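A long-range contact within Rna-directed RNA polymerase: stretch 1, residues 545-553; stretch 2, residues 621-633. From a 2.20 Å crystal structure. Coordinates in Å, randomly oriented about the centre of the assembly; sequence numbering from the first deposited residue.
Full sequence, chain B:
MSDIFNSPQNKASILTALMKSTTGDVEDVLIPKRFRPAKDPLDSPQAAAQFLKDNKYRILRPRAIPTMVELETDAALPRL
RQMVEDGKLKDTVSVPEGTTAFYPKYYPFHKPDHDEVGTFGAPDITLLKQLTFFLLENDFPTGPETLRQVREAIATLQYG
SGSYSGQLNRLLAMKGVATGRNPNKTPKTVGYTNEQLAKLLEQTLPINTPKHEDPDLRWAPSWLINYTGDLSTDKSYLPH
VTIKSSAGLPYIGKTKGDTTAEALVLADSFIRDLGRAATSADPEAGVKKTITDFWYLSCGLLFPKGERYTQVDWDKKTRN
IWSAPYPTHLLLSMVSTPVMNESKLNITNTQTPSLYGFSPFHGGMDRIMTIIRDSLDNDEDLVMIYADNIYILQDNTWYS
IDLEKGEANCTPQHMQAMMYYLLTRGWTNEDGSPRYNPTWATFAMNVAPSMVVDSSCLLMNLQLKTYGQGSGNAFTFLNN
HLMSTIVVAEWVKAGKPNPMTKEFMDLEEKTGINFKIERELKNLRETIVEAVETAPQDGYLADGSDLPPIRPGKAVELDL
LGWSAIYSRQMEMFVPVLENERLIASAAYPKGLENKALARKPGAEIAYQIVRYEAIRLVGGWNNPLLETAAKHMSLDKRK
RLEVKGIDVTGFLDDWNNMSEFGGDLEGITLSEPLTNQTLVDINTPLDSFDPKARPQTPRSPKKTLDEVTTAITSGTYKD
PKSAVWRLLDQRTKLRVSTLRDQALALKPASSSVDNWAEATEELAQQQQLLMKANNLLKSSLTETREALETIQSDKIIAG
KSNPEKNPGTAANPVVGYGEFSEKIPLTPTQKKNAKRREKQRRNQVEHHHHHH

Stretch 1, residues 545-553: SDLPPIRPG
Stretch 2 621-633: GWNNPLLETAAKH

Contact between an irregular, proline-rich segment (545-553) and a turn leading into a helix (621-633) in chain B; the two sides together bury 427 Å². Backbone: stretch 1 has no regular helix or strand. Pro548 (phi/psi -70/157), Pro549 (-68/151) and Pro552 (-58/151) are extended, whereas Ile550 (-68/-43) bends the chain and Arg551 (-124/98) straightens it again. In stretch 2 a type I beta turn runs from Gly621 to Asn624, closed by Asn624 N to Gly621 O at 2.8 Å, and the helix covers 625-633, continuing later in the chain. Asn624 (chi1 -176°, t) is the N-cap: its OD1 accepts from Leu627 N at 3.1 Å, nearly linear at 167°. Helical bonds follow from Glu628 N to Asn624 O (2.8 Å) and Thr629 N to Pro625 O (3.0 Å). Thr629 (chi1 -44°, m) also donates from OG1 to Pro625 O over a very short 2.5 Å.

Apolar packing: the register is set by Pro548 and Pro625, whose CA atoms lie 5.0 Å apart. Pro548, C-gamma endo, points toward stretch 2 and has the largest covered area, 84 Å². Its CG is 4.0 Å from Pro625 CB, its CB 3.6 Å from Pro625 CA, and its CD 3.7 Å from Glu628 CG, so the ring rests on the first helical turn. Pro552, C-gamma exo and also pointing toward stretch 2, brings CG to 3.8 Å from Pro625 CD. Pro625, C-gamma endo, thus packs against the rings of Pro548 and Pro552, and its CB also meets Pro549 O at 3.3 Å.

Prolines against polar atoms: Pro548 CB approaches Trp622 O at 3.3 Å, Pro549 CG approaches Asn623 OD1 at 3.4 Å, and Pro552 CG lies 3.5 Å from Asn623 O. Each pairs an oxygen with a proline ring carbon, so these are close packing contacts and not conventional hydrogen bonds.

Polar contacts: the sole direct hydrogen bond across the stretches is weak, from Lys632 NZ to Asp546 O at 3.3 Å. Lys632 is fully extended (chi1-chi4 all t), so its amine reaches the backbone of stretch 1 from the second helical turn.

Water bridges: water 1 donates to Asp546 O and Glu628 OE2, each at 2.8 Å; Glu628 has chi1 168° (t) and chi2 54° (p). Water 2 accepts from Gly553 N at 2.9 Å and Asn623 ND2 at 3.1 Å. Asn623 (chi1 -154°, t; chi2 38°) sets its CA-to-CB bond sideways, but its end comes nearer to stretch 1.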

# COMPACT_ATOMS: atom_id res chain seq x y z
N SER B 545 18.22 -16.25 29.61
CA SER B 545 17.96 -15.38 30.75
C SER B 545 17.22 -14.13 30.23
O SER B 545 17.29 -13.84 29.05
CB SER B 545 19.26 -15.03 31.48
OG SER B 545 20.16 -14.30 30.66
N ASP B 546 16.46 -13.43 31.10
CA ASP B 546 15.65 -12.26 30.73
C ASP B 546 16.48 -10.98 30.71
O ASP B 546 16.07 -9.95 31.25
CB ASP B 546 14.46 -12.11 31.69
CG ASP B 546 13.46 -13.23 31.61
OD1 ASP B 546 13.36 -13.86 30.54
OD2 ASP B 546 12.76 -13.48 32.62
N LEU B 547 17.62 -11.02 30.02
CA LEU B 547 18.55 -9.90 29.98
C LEU B 547 19.10 -9.69 28.60
O LEU B 547 19.30 -10.67 27.87
CB LEU B 547 19.73 -10.14 30.96
CG LEU B 547 19.39 -10.12 32.45
CD1 LEU B 547 20.38 -10.90 33.27
CD2 LEU B 547 19.17 -8.69 32.95
N PRO B 548 19.37 -8.42 28.21
CA PRO B 548 19.98 -8.20 26.90
C PRO B 548 21.42 -8.71 26.91
O PRO B 548 22.00 -8.81 27.99
CB PRO B 548 19.93 -6.67 26.75
CG PRO B 548 20.02 -6.16 28.18
CD PRO B 548 19.21 -7.15 28.96
N PRO B 549 22.06 -9.05 25.76
CA PRO B 549 23.48 -9.44 25.83
C PRO B 549 24.33 -8.21 26.21
O PRO B 549 23.93 -7.08 25.91
CB PRO B 549 23.78 -9.90 24.41
CG PRO B 549 22.84 -9.10 23.55
CD PRO B 549 21.58 -8.96 24.36
N ILE B 550 25.46 -8.42 26.87
CA ILE B 550 26.37 -7.32 27.21
C ILE B 550 26.95 -6.79 25.90
O ILE B 550 26.95 -5.58 25.66
CB ILE B 550 27.45 -7.77 28.24
CG1 ILE B 550 26.76 -8.17 29.57
CG2 ILE B 550 28.50 -6.65 28.45
CD1 ILE B 550 27.44 -9.16 30.39
N ARG B 551 27.34 -7.71 25.02
CA ARG B 551 27.87 -7.40 23.69
C ARG B 551 27.03 -8.13 22.60
O ARG B 551 27.22 -9.34 22.37
CB ARG B 551 29.37 -7.79 23.61
CG ARG B 551 30.12 -7.20 22.43
CD ARG B 551 31.55 -7.71 22.39
NE ARG B 551 32.32 -7.34 23.58
CZ ARG B 551 33.07 -6.25 23.68
NH1 ARG B 551 33.15 -5.39 22.67
NH2 ARG B 551 33.74 -6.00 24.80
N PRO B 552 26.07 -7.42 21.97
CA PRO B 552 25.27 -8.03 20.88
C PRO B 552 26.13 -8.56 19.73
O PRO B 552 27.22 -8.04 19.45
CB PRO B 552 24.40 -6.87 20.36
CG PRO B 552 24.44 -5.84 21.41
CD PRO B 552 25.73 -5.99 22.14
N GLY B 553 25.62 -9.60 19.08
CA GLY B 553 26.27 -10.18 17.92
C GLY B 553 26.07 -9.32 16.69
O GLY B 553 25.22 -8.41 16.69
N GLY B 621 14.51 -3.88 20.49
CA GLY B 621 15.17 -3.15 21.57
C GLY B 621 15.71 -4.10 22.61
O GLY B 621 16.73 -3.81 23.26
N TRP B 622 15.08 -5.31 22.71
CA TRP B 622 15.54 -6.35 23.62
C TRP B 622 17.01 -6.67 23.40
O TRP B 622 17.66 -7.08 24.33
CB TRP B 622 14.70 -7.65 23.47
CG TRP B 622 14.77 -8.30 22.11
CD1 TRP B 622 13.90 -8.11 21.08
CD2 TRP B 622 15.74 -9.25 21.65
NE1 TRP B 622 14.30 -8.85 19.99
CE2 TRP B 622 15.41 -9.58 20.32
CE3 TRP B 622 16.86 -9.87 22.23
CZ2 TRP B 622 16.15 -10.50 19.56
CZ3 TRP B 622 17.60 -10.79 21.49
CH2 TRP B 622 17.25 -11.08 20.16
N ASN B 623 17.51 -6.51 22.15
CA ASN B 623 18.88 -6.85 21.78
C ASN B 623 19.82 -5.64 21.88
O ASN B 623 20.99 -5.78 21.53
CB ASN B 623 18.93 -7.48 20.38
CG ASN B 623 20.13 -8.38 20.20
OD1 ASN B 623 20.54 -9.10 21.10
ND2 ASN B 623 20.78 -8.30 19.05
N ASN B 624 19.34 -4.49 22.37
CA ASN B 624 20.17 -3.29 22.58
C ASN B 624 20.29 -3.14 24.10
O ASN B 624 19.28 -2.81 24.73
CB ASN B 624 19.57 -2.07 21.90
CG ASN B 624 20.44 -0.85 22.00
OD1 ASN B 624 20.80 -0.38 23.08
ND2 ASN B 624 20.73 -0.26 20.87
N PRO B 625 21.46 -3.42 24.74
CA PRO B 625 21.48 -3.46 26.20
C PRO B 625 21.13 -2.16 26.89
O PRO B 625 20.38 -2.20 27.87
CB PRO B 625 22.90 -3.96 26.55
CG PRO B 625 23.71 -3.69 25.31
CD PRO B 625 22.74 -3.89 24.17
N LEU B 626 21.60 -1.02 26.39
CA LEU B 626 21.21 0.24 27.02
C LEU B 626 19.72 0.51 26.84
O LEU B 626 19.03 0.86 27.80
CB LEU B 626 22.04 1.42 26.50
CG LEU B 626 21.97 2.70 27.35
CD1 LEU B 626 22.70 2.54 28.67
CD2 LEU B 626 22.48 3.92 26.57
N LEU B 627 19.22 0.35 25.63
CA LEU B 627 17.82 0.60 25.31
C LEU B 627 16.90 -0.32 26.11
O LEU B 627 15.90 0.16 26.64
CB LEU B 627 17.56 0.48 23.79
CG LEU B 627 16.13 0.76 23.29
CD1 LEU B 627 15.66 2.17 23.68
CD2 LEU B 627 16.03 0.56 21.78
N GLU B 628 17.24 -1.63 26.18
CA GLU B 628 16.48 -2.64 26.89
C GLU B 628 16.49 -2.36 28.41
O GLU B 628 15.45 -2.48 29.02
CB GLU B 628 17.01 -4.05 26.55
CG GLU B 628 16.50 -5.19 27.43
CD GLU B 628 15.00 -5.36 27.57
OE1 GLU B 628 14.25 -4.97 26.65
OE2 GLU B 628 14.58 -5.96 28.58
N THR B 629 17.64 -1.96 29.00
CA THR B 629 17.70 -1.67 30.43
C THR B 629 16.79 -0.47 30.76
O THR B 629 15.98 -0.59 31.70
CB THR B 629 19.15 -1.41 30.89
OG1 THR B 629 20.01 -2.40 30.31
CG2 THR B 629 19.30 -1.43 32.40
N ALA B 630 16.87 0.64 29.96
CA ALA B 630 16.04 1.84 30.13
C ALA B 630 14.55 1.57 29.85
O ALA B 630 13.72 1.96 30.68
CB ALA B 630 16.54 2.96 29.25
N ALA B 631 14.20 0.89 28.71
CA ALA B 631 12.80 0.59 28.36
C ALA B 631 12.15 -0.38 29.38
O ALA B 631 10.99 -0.16 29.73
CB ALA B 631 12.69 0.02 26.95
N LYS B 632 12.88 -1.43 29.84
CA LYS B 632 12.37 -2.39 30.84
C LYS B 632 12.00 -1.62 32.11
O LYS B 632 10.90 -1.80 32.63
CB LYS B 632 13.40 -3.50 31.15
CG LYS B 632 12.92 -4.54 32.18
CD LYS B 632 13.99 -5.59 32.48
CE LYS B 632 13.41 -6.82 33.15
NZ LYS B 632 14.38 -7.95 33.33
N HIS B 633 12.90 -0.73 32.56
CA HIS B 633 12.70 0.12 33.72
C HIS B 633 11.43 0.98 33.56
O HIS B 633 10.60 1.01 34.45
CB HIS B 633 13.92 1.02 33.97
CG HIS B 633 13.72 1.96 35.12
ND1 HIS B 633 13.29 3.26 34.92
CD2 HIS B 633 13.81 1.73 36.45
CE1 HIS B 633 13.20 3.79 36.14
NE2 HIS B 633 13.49 2.91 37.08
O HOH W 1 16.12 -7.24 30.53
O HOH W 2 22.86 -10.55 19.21